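Local coordinates for protein F420-dependent methylenetetrahydromethanopterin dehydrogenase (Methanopyrus kandleri, PDB 3IQE) that catalyses the reversible reduction of methenyl- to methylene-tetrahydromethanopterin with coenzyme F420, a one-carbon step of methanogenesis from carbon dioxide, at residues 8-13 and 35-40; 42-47 and 78-83; 72-77 and 99-104; 114-119 and 178-183. All coordinates share one frame; numbering follows the deposited sequence.

Interaction 1: residues 8-13 and 35-40; sequences FIKCGN and FRVVGT. With H4M (5,10-dimethylene tetrahydromethanopterin), chain G.
The ring of F8 drives its edge into the face of F35, a T-shaped (edge-to-face) pair with the planes at 82°. The atom doing the touching is F8 CE1, which stands over the F35 ring at 3.7 Å from F35 CD2. The carbonyl oxygen of R36 also lies at the F8 edge, while V37 CG2 approaches that ring obliquely. F8 reaches this place by leaning back toward the start of its strand, CG lying beside the backbone N (chi1 -75°). K10 leans back likewise, and its extended chain slants past V37, with K10 CE 3.9 Å from V37 CG1; its ammonium goes on to a salt bridge with D21. Beneath the side chains runs a parallel ladder. F8 N donates to R36 O (3.0 Å), V38 N to F8 O (2.8 Å) and K10 N to V38 O (2.9 Å), followed by a weak bond from T40 N to K10 O (3.4 Å). At G39 a CB would collide with the K10 oxygen, so the strands can come this close only with a glycine there. Beyond the ladder, N13 carries the chain to the substrate, its ND2 lying 3.0 Å from H4M N1, and its backbone N bonds the coenzyme. The two strands belong to a beta-alpha-beta unit, with helix 15-19 in the connection. I9 and V38 face helix 46-63, strand 67-71 flanks 4-10 on its other side, and 33-39 continues the sheet as an antiparallel ladder into the second subunit.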
# COMPACT_ATOMS: atom_id res chain seq x y z
N PHE A 8 6.53 -39.72 3.48
CA PHE A 8 5.50 -38.74 3.73
C PHE A 8 4.25 -39.13 2.97
O PHE A 8 4.32 -39.47 1.79
CB PHE A 8 5.93 -37.37 3.23
CG PHE A 8 6.94 -36.70 4.10
CD1 PHE A 8 8.28 -36.96 3.95
CD2 PHE A 8 6.54 -35.80 5.09
CE1 PHE A 8 9.21 -36.36 4.75
CE2 PHE A 8 7.49 -35.22 5.90
CZ PHE A 8 8.81 -35.50 5.72
N ILE A 9 3.11 -39.09 3.65
CA ILE A 9 1.86 -39.49 3.04
C ILE A 9 0.94 -38.29 3.03
O ILE A 9 0.67 -37.72 4.08
CB ILE A 9 1.15 -40.59 3.83
CG1 ILE A 9 2.03 -41.85 3.99
CG2 ILE A 9 -0.08 -41.01 3.10
CD1 ILE A 9 1.54 -42.76 5.09
N LYS A 10 0.43 -37.92 1.86
CA LYS A 10 -0.39 -36.70 1.73
C LYS A 10 -1.79 -37.01 1.21
O LYS A 10 -1.97 -37.38 0.07
CB LYS A 10 0.30 -35.68 0.79
CG LYS A 10 1.59 -35.09 1.37
CD LYS A 10 2.35 -34.19 0.37
CE LYS A 10 3.75 -33.82 0.92
NZ LYS A 10 4.36 -32.55 0.35
N CYS A 11 -2.80 -36.82 2.05
CA CYS A 11 -4.19 -37.08 1.66
C CYS A 11 -5.02 -35.88 2.01
O CYS A 11 -5.11 -35.51 3.18
CB CYS A 11 -4.74 -38.30 2.36
SG CYS A 11 -3.89 -39.80 1.91
N GLY A 12 -5.62 -35.27 1.01
CA GLY A 12 -6.27 -33.97 1.20
C GLY A 12 -5.20 -32.90 1.27
O GLY A 12 -4.02 -33.21 1.22
N ASN A 13 -5.59 -31.64 1.39
CA ASN A 13 -4.59 -30.57 1.40
C ASN A 13 -4.68 -29.62 2.57
O ASN A 13 -5.77 -29.14 2.92
CB ASN A 13 -4.60 -29.78 0.10
CG ASN A 13 -3.31 -28.97 -0.08
OD1 ASN A 13 -2.24 -29.55 -0.22
ND2 ASN A 13 -3.41 -27.64 -0.04
N PHE A 35 13.88 -39.07 1.09
CA PHE A 35 12.46 -39.15 1.35
C PHE A 35 11.72 -39.72 0.16
O PHE A 35 12.16 -39.60 -0.97
CB PHE A 35 11.90 -37.74 1.65
CG PHE A 35 12.60 -37.03 2.76
CD1 PHE A 35 13.20 -35.80 2.54
CD2 PHE A 35 12.63 -37.58 4.03
CE1 PHE A 35 13.82 -35.14 3.58
CE2 PHE A 35 13.26 -36.92 5.07
CZ PHE A 35 13.86 -35.70 4.85
N ARG A 36 10.62 -40.40 0.43
CA ARG A 36 9.69 -40.75 -0.61
C ARG A 36 8.42 -40.11 -0.19
O ARG A 36 8.16 -40.01 1.00
CB ARG A 36 9.46 -42.24 -0.67
CG ARG A 36 10.70 -42.99 -1.00
CD ARG A 36 11.10 -42.69 -2.43
NE ARG A 36 12.30 -43.43 -2.79
CZ ARG A 36 13.54 -42.96 -2.69
NH1 ARG A 36 14.54 -43.76 -3.02
NH2 ARG A 36 13.80 -41.71 -2.27
N VAL A 37 7.62 -39.68 -1.15
CA VAL A 37 6.40 -38.96 -0.88
C VAL A 37 5.30 -39.65 -1.67
O VAL A 37 5.44 -39.87 -2.87
CB VAL A 37 6.52 -37.47 -1.31
CG1 VAL A 37 5.19 -36.76 -1.22
CG2 VAL A 37 7.57 -36.77 -0.44
N VAL A 38 4.22 -40.04 -1.00
CA VAL A 38 3.14 -40.71 -1.72
C VAL A 38 1.81 -40.15 -1.25
O VAL A 38 1.71 -39.55 -0.19
CB VAL A 38 3.16 -42.27 -1.61
CG1 VAL A 38 4.57 -42.83 -1.90
CG2 VAL A 38 2.67 -42.75 -0.25
N GLY A 39 0.79 -40.32 -2.06
CA GLY A 39 -0.51 -39.82 -1.69
C GLY A 39 -1.58 -40.06 -2.72
O GLY A 39 -1.34 -40.64 -3.77
N THR A 40 -2.76 -39.54 -2.42
CA THR A 40 -3.92 -39.64 -3.28
C THR A 40 -4.47 -38.27 -3.60
O THR A 40 -5.67 -38.10 -3.81
CB THR A 40 -5.08 -40.44 -2.61
OG1 THR A 40 -5.37 -39.90 -1.32
CG2 THR A 40 -4.73 -41.91 -2.45
N1 H4M G . -5.99 -26.26 0.62
C2 H4M G . -5.79 -25.83 1.87
NA2 H4M G . -4.59 -25.29 2.24
N3 H4M G . -6.77 -25.94 2.78
C4 H4M G . -7.98 -26.46 2.46
OH4 H4M G . -8.84 -26.53 3.36
C4A H4M G . -8.19 -26.94 1.18
N5 H4M G . -9.37 -27.51 0.74
C6 H4M G . -9.24 -28.51 -0.31
C7 H4M G . -8.55 -27.81 -1.49
C7M H4M G . -8.31 -28.74 -2.67
N8 H4M G . -7.30 -27.24 -1.03
C8A H4M G . -7.15 -26.83 0.25
C9 H4M G . -10.69 -28.99 -0.53
C9M H4M G . -10.73 -30.41 -1.07
C10 H4M G . -10.45 -27.99 1.57
N10 H4M G . -11.31 -28.88 0.80
C11 H4M G . -15.38 -29.50 1.70
C12 H4M G . -14.93 -29.72 0.41
C13 H4M G . -13.57 -29.52 0.09
C14 H4M G . -12.68 -29.08 1.07
C15 H4M G . -13.15 -28.87 2.35
C16 H4M G . -14.49 -29.07 2.67
CX1 H4M G . -16.82 -29.74 2.09
CX2 H4M G . -17.81 -28.86 1.37
CX3 H4M G . -19.21 -29.28 1.75
CX4 H4M G . -19.95 -28.19 1.05
CX5 H4M G . -21.08 -28.44 0.07
OX2 H4M G . -17.72 -27.49 1.78
OX3 H4M G . -19.45 -30.60 1.25
OX4 H4M G . -19.67 -26.86 1.54
OX5 H4M G . -21.09 -27.46 -0.96
O5J H4M G . -24.61 -27.37 -4.62
C5J H4M G . -24.80 -26.73 -3.36
C4J H4M G . -23.47 -26.57 -2.62
O4J H4M G . -23.11 -27.80 -1.98
C3J H4M G . -22.27 -26.18 -3.48
O3J H4M G . -21.57 -25.09 -2.87
C2J H4M G . -21.34 -27.37 -3.44
O2J H4M G . -19.94 -27.00 -3.53
C1J H4M G . -21.72 -28.04 -2.11
PA H4M G . -25.83 -28.09 -5.38
O1A H4M G . -26.22 -27.16 -6.51
O2A H4M G . -25.18 -29.39 -5.82
O3A H4M G . -26.92 -28.22 -4.33

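Interaction 2: residues 42-47 and 78-83; sequences VKMDPE and PGPSKA. With F42 (coenzyme f420), chain H.
M44 and P80, with P46 against P78 and G79, make this a contact of carbon on carbon. The methyl M44 CE presses on P80 CG at 3.3 Å, tighter than ordinary van der Waals contact, the two side chains crossing at about a right angle. Alongside, the ring of P46 sits obliquely to that of P78, its CG 3.9 Å from P78 CB. Backbones meet as well: P46 CA lies 3.8 Å from G79 CA, and a CB on G79 would strike the M44 carbonyl oxygen, so the close approach depends on a bare glycine.

Contacts with the coenzyme form a second class. V42 O accepts a hydrogen bond from N3 of coenzyme F420 (3.1 Å), and M44 follows along the same end of the ring system, with its SD 3.5 Å from the coenzyme C2. A bend at chi3 (-80°) then turns CE toward P80. With an alanine here, SD and CE would vanish, and P80 and the coenzyme would probably be left with a gap between them.

Polar capping is the third class: D45 is the N-cap of helix 46-63, its OD2 taking a hydrogen bond from C48 N. Two helix starts thus meet beside a cofactor at the C-terminal ends of parallel strands, the usual ligand-binding edge of an open alpha/beta sheet.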
# COMPACT_ATOMS: atom_id res chain seq x y z
N VAL A 42 -6.09 -34.69 -3.37
CA VAL A 42 -7.08 -34.08 -2.49
C VAL A 42 -8.07 -35.03 -1.83
O VAL A 42 -8.75 -34.64 -0.90
CB VAL A 42 -7.91 -33.02 -3.22
CG1 VAL A 42 -7.00 -32.03 -3.91
CG2 VAL A 42 -8.86 -33.65 -4.22
N LYS A 43 -8.19 -36.26 -2.32
CA LYS A 43 -9.20 -37.16 -1.77
C LYS A 43 -8.72 -37.86 -0.50
O LYS A 43 -7.64 -38.46 -0.46
CB LYS A 43 -9.73 -38.15 -2.83
CG LYS A 43 -10.61 -37.45 -3.91
CD LYS A 43 -11.84 -38.28 -4.33
CE LYS A 43 -12.26 -37.95 -5.76
NZ LYS A 43 -13.16 -36.77 -5.88
N MET A 44 -9.56 -37.76 0.53
CA MET A 44 -9.23 -38.27 1.85
C MET A 44 -10.43 -38.97 2.49
O MET A 44 -10.63 -38.89 3.70
CB MET A 44 -8.78 -37.13 2.74
CG MET A 44 -9.84 -36.05 2.92
SD MET A 44 -9.20 -34.71 3.96
CE MET A 44 -9.42 -35.47 5.58
N ASP A 45 -11.21 -39.65 1.65
CA ASP A 45 -12.23 -40.60 2.09
C ASP A 45 -11.53 -41.88 2.58
O ASP A 45 -10.38 -42.11 2.27
CB ASP A 45 -13.12 -40.93 0.90
CG ASP A 45 -12.33 -41.49 -0.28
OD1 ASP A 45 -11.69 -40.71 -1.04
OD2 ASP A 45 -12.33 -42.73 -0.45
N PRO A 46 -12.24 -42.74 3.35
CA PRO A 46 -11.57 -43.95 3.85
C PRO A 46 -10.97 -44.87 2.77
O PRO A 46 -9.93 -45.47 3.01
CB PRO A 46 -12.69 -44.66 4.61
CG PRO A 46 -13.55 -43.56 5.11
CD PRO A 46 -13.49 -42.46 4.07
N GLU A 47 -11.60 -44.99 1.61
CA GLU A 47 -11.08 -45.86 0.55
C GLU A 47 -9.70 -45.39 0.09
O GLU A 47 -8.78 -46.19 -0.07
CB GLU A 47 -12.00 -45.85 -0.67
CG GLU A 47 -13.37 -46.46 -0.44
CD GLU A 47 -14.32 -45.50 0.26
OE1 GLU A 47 -13.93 -44.34 0.53
OE2 GLU A 47 -15.47 -45.93 0.53
N PRO A 78 -13.13 -39.52 9.24
CA PRO A 78 -13.23 -40.94 8.96
C PRO A 78 -12.03 -41.56 8.29
O PRO A 78 -11.60 -42.65 8.68
CB PRO A 78 -14.41 -41.00 7.99
CG PRO A 78 -15.25 -39.91 8.36
CD PRO A 78 -14.32 -38.80 8.74
N GLY A 79 -11.54 -40.90 7.24
CA GLY A 79 -10.43 -41.39 6.44
C GLY A 79 -9.11 -41.21 7.16
O GLY A 79 -8.31 -42.15 7.23
N PRO A 80 -8.88 -40.02 7.70
CA PRO A 80 -7.73 -39.82 8.57
C PRO A 80 -7.70 -40.71 9.81
O PRO A 80 -6.62 -41.17 10.21
CB PRO A 80 -7.82 -38.33 8.94
CG PRO A 80 -8.44 -37.72 7.74
CD PRO A 80 -9.51 -38.73 7.33
N SER A 81 -8.85 -41.01 10.39
CA SER A 81 -8.91 -41.91 11.52
C SER A 81 -8.41 -43.27 11.08
O SER A 81 -7.77 -44.00 11.83
CB SER A 81 -10.34 -42.07 12.02
OG SER A 81 -10.87 -40.82 12.39
N LYS A 82 -8.75 -43.63 9.85
CA LYS A 82 -8.32 -44.92 9.30
C LYS A 82 -6.80 -44.97 9.25
O LYS A 82 -6.20 -45.97 9.60
CB LYS A 82 -8.94 -45.15 7.93
CG LYS A 82 -8.38 -46.36 7.13
CD LYS A 82 -8.72 -47.70 7.76
CE LYS A 82 -8.20 -48.86 6.90
NZ LYS A 82 -8.51 -50.19 7.51
N ALA A 83 -6.16 -43.88 8.82
CA ALA A 83 -4.70 -43.84 8.67
C ALA A 83 -3.98 -43.97 10.02
O ALA A 83 -2.93 -44.60 10.12
CB ALA A 83 -4.28 -42.54 7.98
N1 F42 H . -11.86 -32.42 2.67
C2 F42 H . -11.32 -33.18 1.69
O2 F42 H . -12.01 -34.06 1.14
N3 F42 H . -10.20 -32.75 1.05
C4 F42 H . -9.50 -31.69 1.53
O4 F42 H . -8.33 -31.49 1.12
C4A F42 H . -10.00 -30.98 2.63
C5 F42 H . -9.48 -29.77 3.07
C5A F42 H . -9.62 -29.52 4.44
C6 F42 H . -8.78 -28.65 5.12
C7 F42 H . -8.94 -28.44 6.48
C8 F42 H . -9.96 -29.09 7.17
O8M F42 H . -10.11 -28.89 8.50
C9 F42 H . -10.81 -29.96 6.49
C9A F42 H . -10.63 -30.17 5.14
N10 F42 H . -11.44 -31.00 4.48
C10 F42 H . -11.08 -31.52 3.30
C1' F42 H . -12.81 -31.17 4.97
C2' F42 H . -12.83 -32.42 5.83
O2' F42 H . -12.43 -33.53 5.02
C3' F42 H . -14.21 -32.66 6.42
O3' F42 H . -15.21 -32.69 5.40
C4' F42 H . -14.60 -31.57 7.39
O4' F42 H . -13.65 -31.49 8.44
C5' F42 H . -15.98 -31.88 7.97
O5' F42 H . -15.98 -31.44 9.32
P F42 H . -16.50 -32.35 10.54
O1P F42 H . -16.14 -33.77 10.15
O2P F42 H . -15.79 -31.80 11.75
O3P F42 H . -17.99 -32.09 10.54

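Interaction 3: residues 72-77 and 99-104; sequences GPNPAA and DAPGLK. With F42 (coenzyme f420), chain H.
N74 and D99 are tied by a bond from backbone to side chain: N74 N donates to D99 OD2 at 2.7 Å, meeting the carboxylate on its syn side. D99 holds its CG between its own backbone N and carbonyl carbon (chi1 58°), which sends OD2 to N74 and leaves OD1 facing the coenzyme oxygen O8M, so close in the model that the nature of that contact is doubtful. N74 has CG swung away from its backbone N (chi1 -163°), which carries the amide toward the coenzyme; there its two ends part. ND2 donates to O4' of coenzyme F420 (3.1 Å), while OD1 accepts from A76 N (2.9 Å) in an Asx turn, with the donor above the carbonyl plane. Bonded at both ends, the amide is fixed in its rotation; OD1 also lies 3.3 Å from P101 CB, the two side chains crossing at about a right angle. Two prolines complete the joint. P73 lays CB and CG against the tricyclic ring, with CB 3.4 Å from the coenzyme C5A, and P75 CD is squeezed to 3.4 Å from G102 CA, where any CB on the glycine would collide with the proline ring. The type I turn from N74 to A77 leads into helix 78-89, with A77 at its N-cap. The other segment, largely 3-10, runs toward helix 106-111, so the contact joins the loops that leave neighbouring strands 67-71 and 94-98.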
# COMPACT_ATOMS: atom_id res chain seq x y z
N GLY A 72 -2.38 -34.11 6.50
CA GLY A 72 -3.67 -33.91 5.89
C GLY A 72 -4.63 -33.27 6.85
O GLY A 72 -4.34 -33.11 8.05
N PRO A 73 -5.77 -32.87 6.33
CA PRO A 73 -6.81 -32.25 7.10
C PRO A 73 -7.45 -33.17 8.13
O PRO A 73 -7.54 -34.39 7.91
CB PRO A 73 -7.85 -31.87 6.05
CG PRO A 73 -7.15 -31.87 4.78
CD PRO A 73 -6.06 -32.88 4.90
N ASN A 74 -7.88 -32.57 9.23
CA ASN A 74 -8.72 -33.20 10.23
C ASN A 74 -8.39 -34.64 10.56
O ASN A 74 -9.02 -35.56 10.05
CB ASN A 74 -10.20 -33.09 9.82
CG ASN A 74 -11.14 -33.35 10.98
OD1 ASN A 74 -10.70 -33.73 12.06
ND2 ASN A 74 -12.43 -33.11 10.77
N PRO A 75 -7.42 -34.85 11.46
CA PRO A 75 -7.12 -36.21 11.90
C PRO A 75 -8.32 -36.92 12.55
O PRO A 75 -8.25 -38.12 12.81
CB PRO A 75 -6.00 -36.02 12.93
CG PRO A 75 -5.47 -34.67 12.72
CD PRO A 75 -6.58 -33.85 12.12
N ALA A 76 -9.41 -36.20 12.81
CA ALA A 76 -10.57 -36.82 13.46
C ALA A 76 -11.59 -37.38 12.45
O ALA A 76 -12.44 -38.21 12.80
CB ALA A 76 -11.24 -35.84 14.41
N ALA A 77 -11.47 -36.93 11.21
CA ALA A 77 -12.33 -37.41 10.14
C ALA A 77 -12.12 -38.90 9.86
O ALA A 77 -11.07 -39.47 10.18
CB ALA A 77 -12.10 -36.61 8.88
N ASP A 99 -4.79 -30.11 11.39
CA ASP A 99 -5.25 -28.77 11.72
C ASP A 99 -6.06 -28.78 13.03
O ASP A 99 -5.97 -29.73 13.82
CB ASP A 99 -6.02 -28.14 10.55
CG ASP A 99 -7.24 -28.95 10.12
OD1 ASP A 99 -8.26 -28.31 9.72
OD2 ASP A 99 -7.22 -30.18 10.22
N ALA A 100 -6.83 -27.73 13.29
CA ALA A 100 -7.43 -27.55 14.62
C ALA A 100 -8.39 -28.66 15.04
O ALA A 100 -8.47 -28.99 16.21
CB ALA A 100 -8.14 -26.20 14.72
N PRO A 101 -9.14 -29.23 14.08
CA PRO A 101 -10.04 -30.35 14.42
C PRO A 101 -9.31 -31.60 14.90
O PRO A 101 -9.93 -32.48 15.45
CB PRO A 101 -10.74 -30.64 13.09
CG PRO A 101 -10.79 -29.29 12.42
CD PRO A 101 -9.53 -28.57 12.82
N GLY A 102 -8.01 -31.69 14.71
CA GLY A 102 -7.25 -32.80 15.26
C GLY A 102 -7.25 -32.75 16.78
O GLY A 102 -6.99 -33.73 17.44
N LEU A 103 -7.56 -31.59 17.36
CA LEU A 103 -7.58 -31.49 18.81
C LEU A 103 -8.58 -32.46 19.45
O LEU A 103 -8.39 -32.90 20.59
CB LEU A 103 -7.89 -30.06 19.25
CG LEU A 103 -6.70 -29.10 19.17
CD1 LEU A 103 -7.23 -27.68 19.32
CD2 LEU A 103 -5.63 -29.41 20.22
N LYS A 104 -9.65 -32.79 18.74
CA LYS A 104 -10.63 -33.76 19.24
C LYS A 104 -9.99 -35.11 19.54
O LYS A 104 -10.50 -35.87 20.35
CB LYS A 104 -11.76 -33.98 18.24
CG LYS A 104 -12.88 -32.95 18.28
CD LYS A 104 -13.52 -32.79 16.90
CE LYS A 104 -12.47 -32.55 15.84
NZ LYS A 104 -13.02 -32.43 14.46
N1 F42 H . -11.86 -32.42 2.67
C2 F42 H . -11.32 -33.18 1.69
O2 F42 H . -12.01 -34.06 1.14
N3 F42 H . -10.20 -32.75 1.05
C4 F42 H . -9.50 -31.69 1.53
O4 F42 H . -8.33 -31.49 1.12
C4A F42 H . -10.00 -30.98 2.63
C5 F42 H . -9.48 -29.77 3.07
C5A F42 H . -9.62 -29.52 4.44
C6 F42 H . -8.78 -28.65 5.12
C7 F42 H . -8.94 -28.44 6.48
C8 F42 H . -9.96 -29.09 7.17
O8M F42 H . -10.11 -28.89 8.50
C9 F42 H . -10.81 -29.96 6.49
C9A F42 H . -10.63 -30.17 5.14
N10 F42 H . -11.44 -31.00 4.48
C10 F42 H . -11.08 -31.52 3.30
C1' F42 H . -12.81 -31.17 4.97
C2' F42 H . -12.83 -32.42 5.83
O2' F42 H . -12.43 -33.53 5.02
C3' F42 H . -14.21 -32.66 6.42
O3' F42 H . -15.21 -32.69 5.40
C4' F42 H . -14.60 -31.57 7.39
O4' F42 H . -13.65 -31.49 8.44
C5' F42 H . -15.98 -31.88 7.97
O5' F42 H . -15.98 -31.44 9.32
P F42 H . -16.50 -32.35 10.54
O1P F42 H . -16.14 -33.77 10.15
O2P F42 H . -15.79 -31.80 11.75
O3P F42 H . -17.99 -32.09 10.54

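Interaction 4: residues 114-119 and 178-183; sequences LGYILV and LPKLVI
Strands 115-119 and 180-183 pair as parallel neighbours at one margin of the sheet, their axes only 1° apart, with Y116 opposite K180 and L118 opposite V182. Four backbone bonds knit them: Y116 N to P179 O (2.6 Å), L181 N to Y116 O (3.0 Å), L118 N to L181 O (2.9 Å) and I183 N to L118 O (2.7 Å). On the face shared by Y116, L118, K180 and V182, the tyrosine ring folds over the partner strand. Its CG is wedged between backbone N and carbonyl carbon (chi1 54°), a torsion that brings one ring face over K180, whose CA makes a CH-pi contact 4.0 Å from the ring centroid. K180 CG adds a contact at 3.7 Å from Y116 CE1, and V182 CG2 lies at the ring edge. The phenol oxygen is hydrogen-bonded to E110, while K180 NZ turns back to the carbonyls of L178 and E175. With an alanine in place of the tyrosine, E110 would probably be left without this hydrogen-bond partner and the backbone of K180 without its ring cover. Within the chain, 180-183 is the outermost strand of an open, parallel alpha/beta sheet, and the crossover to it from 115-119 contains helices 134-150 and 153-169. The opposite face is aliphatic: I117 lies side by side with L181 and I183, its CG2 3.9 Å from I183 CD1. F161 and V156 of helix 153-169 cover I117 and I183 there, and at the head of the pair L178 CD1 approaches G115 N to 3.7 Å.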
# COMPACT_ATOMS: atom_id res chain seq x y z
N LEU A 114 1.14 -42.33 18.58
CA LEU A 114 1.51 -41.46 17.46
C LEU A 114 2.00 -40.11 17.94
O LEU A 114 1.62 -39.64 19.00
CB LEU A 114 0.31 -41.21 16.55
CG LEU A 114 -0.40 -42.42 15.98
CD1 LEU A 114 -1.82 -42.04 15.53
CD2 LEU A 114 0.39 -43.04 14.85
N GLY A 115 2.83 -39.46 17.13
CA GLY A 115 3.24 -38.11 17.41
C GLY A 115 2.32 -37.19 16.64
O GLY A 115 1.56 -37.64 15.79
N TYR A 116 2.35 -35.91 16.90
CA TYR A 116 1.49 -35.05 16.13
C TYR A 116 1.99 -33.65 16.13
O TYR A 116 2.72 -33.24 17.04
CB TYR A 116 0.05 -35.10 16.65
CG TYR A 116 -0.10 -34.80 18.13
CD1 TYR A 116 -0.17 -35.81 19.06
CD2 TYR A 116 -0.16 -33.49 18.59
CE1 TYR A 116 -0.31 -35.55 20.39
CE2 TYR A 116 -0.29 -33.22 19.91
CZ TYR A 116 -0.37 -34.24 20.81
OH TYR A 116 -0.51 -33.98 22.14
N ILE A 117 1.60 -32.94 15.09
CA ILE A 117 1.75 -31.50 15.01
C ILE A 117 0.41 -30.98 14.50
O ILE A 117 -0.02 -31.27 13.37
CB ILE A 117 2.88 -31.09 14.08
CG1 ILE A 117 4.16 -31.83 14.47
CG2 ILE A 117 3.10 -29.57 14.12
CD1 ILE A 117 5.35 -31.46 13.58
N LEU A 118 -0.27 -30.21 15.34
CA LEU A 118 -1.51 -29.65 14.93
C LEU A 118 -1.33 -28.15 14.79
O LEU A 118 -0.95 -27.47 15.73
CB LEU A 118 -2.59 -29.99 15.96
CG LEU A 118 -2.74 -31.49 16.21
CD1 LEU A 118 -3.77 -31.73 17.32
CD2 LEU A 118 -3.12 -32.25 14.93
N VAL A 119 -1.60 -27.66 13.59
CA VAL A 119 -1.36 -26.28 13.24
C VAL A 119 -2.71 -25.56 13.17
O VAL A 119 -3.49 -25.73 12.23
CB VAL A 119 -0.58 -26.18 11.92
CG1 VAL A 119 -0.18 -24.72 11.67
CG2 VAL A 119 0.64 -27.13 11.93
N LEU A 178 8.76 -38.76 19.77
CA LEU A 178 7.80 -38.25 18.78
C LEU A 178 7.26 -36.88 19.14
O LEU A 178 6.91 -36.61 20.29
CB LEU A 178 6.65 -39.22 18.58
CG LEU A 178 7.10 -40.50 17.88
CD1 LEU A 178 5.92 -41.45 17.71
CD2 LEU A 178 7.73 -40.16 16.53
N PRO A 179 7.18 -35.99 18.15
CA PRO A 179 6.69 -34.66 18.43
C PRO A 179 5.25 -34.70 18.89
O PRO A 179 4.46 -35.53 18.44
CB PRO A 179 6.84 -33.93 17.09
CG PRO A 179 6.87 -34.97 16.08
CD PRO A 179 7.47 -36.19 16.72
N LYS A 180 4.93 -33.79 19.80
CA LYS A 180 3.59 -33.61 20.29
C LYS A 180 3.40 -32.09 20.47
O LYS A 180 3.66 -31.52 21.54
CB LYS A 180 3.38 -34.41 21.57
CG LYS A 180 3.24 -35.93 21.31
CD LYS A 180 3.82 -36.74 22.45
CE LYS A 180 4.20 -38.14 21.99
NZ LYS A 180 5.62 -38.41 22.37
N LEU A 181 2.99 -31.45 19.38
CA LEU A 181 3.03 -30.00 19.27
C LEU A 181 1.69 -29.51 18.85
O LEU A 181 1.08 -30.07 17.94
CB LEU A 181 3.99 -29.57 18.18
CG LEU A 181 5.50 -29.68 18.36
CD1 LEU A 181 6.14 -28.83 17.30
CD2 LEU A 181 5.93 -29.21 19.73
N VAL A 182 1.26 -28.43 19.48
CA VAL A 182 0.10 -27.72 19.04
C VAL A 182 0.59 -26.29 18.73
O VAL A 182 1.14 -25.62 19.60
CB VAL A 182 -1.02 -27.74 20.12
CG1 VAL A 182 -2.16 -26.82 19.74
CG2 VAL A 182 -1.54 -29.15 20.36
N ILE A 183 0.44 -25.87 17.47
CA ILE A 183 0.92 -24.54 17.03
C ILE A 183 -0.22 -23.52 16.86
O ILE A 183 -1.24 -23.80 16.22
CB ILE A 183 1.71 -24.66 15.72
CG1 ILE A 183 2.91 -25.60 15.88
CG2 ILE A 183 2.17 -23.28 15.24
CD1 ILE A 183 3.74 -25.74 14.64

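Overall arrangement
Interactions 1 and 4 are ladders of one parallel sheet, near its two margins and about 18 Å apart between centres; both are buried, and both combine regular backbone bonds with aromatic and aliphatic packing. Interactions 2 and 3 belong instead to the loops and helix starts beyond the strand ends. They lie against coenzyme F420, and their chemistry changes accordingly: proline, glycine and methionine contacts in partly buried 42-47/78-83, and an aspartate-to-backbone bond in buried 72-77/99-104. Those two touch directly, M44 CE meeting P73 O. C11 joins interaction 1 to both, and L118 packs on G102 between interactions 3 and 4, so sheet and cofactor loops are continuous. Only interactions 1 and 2 reach the second subunit.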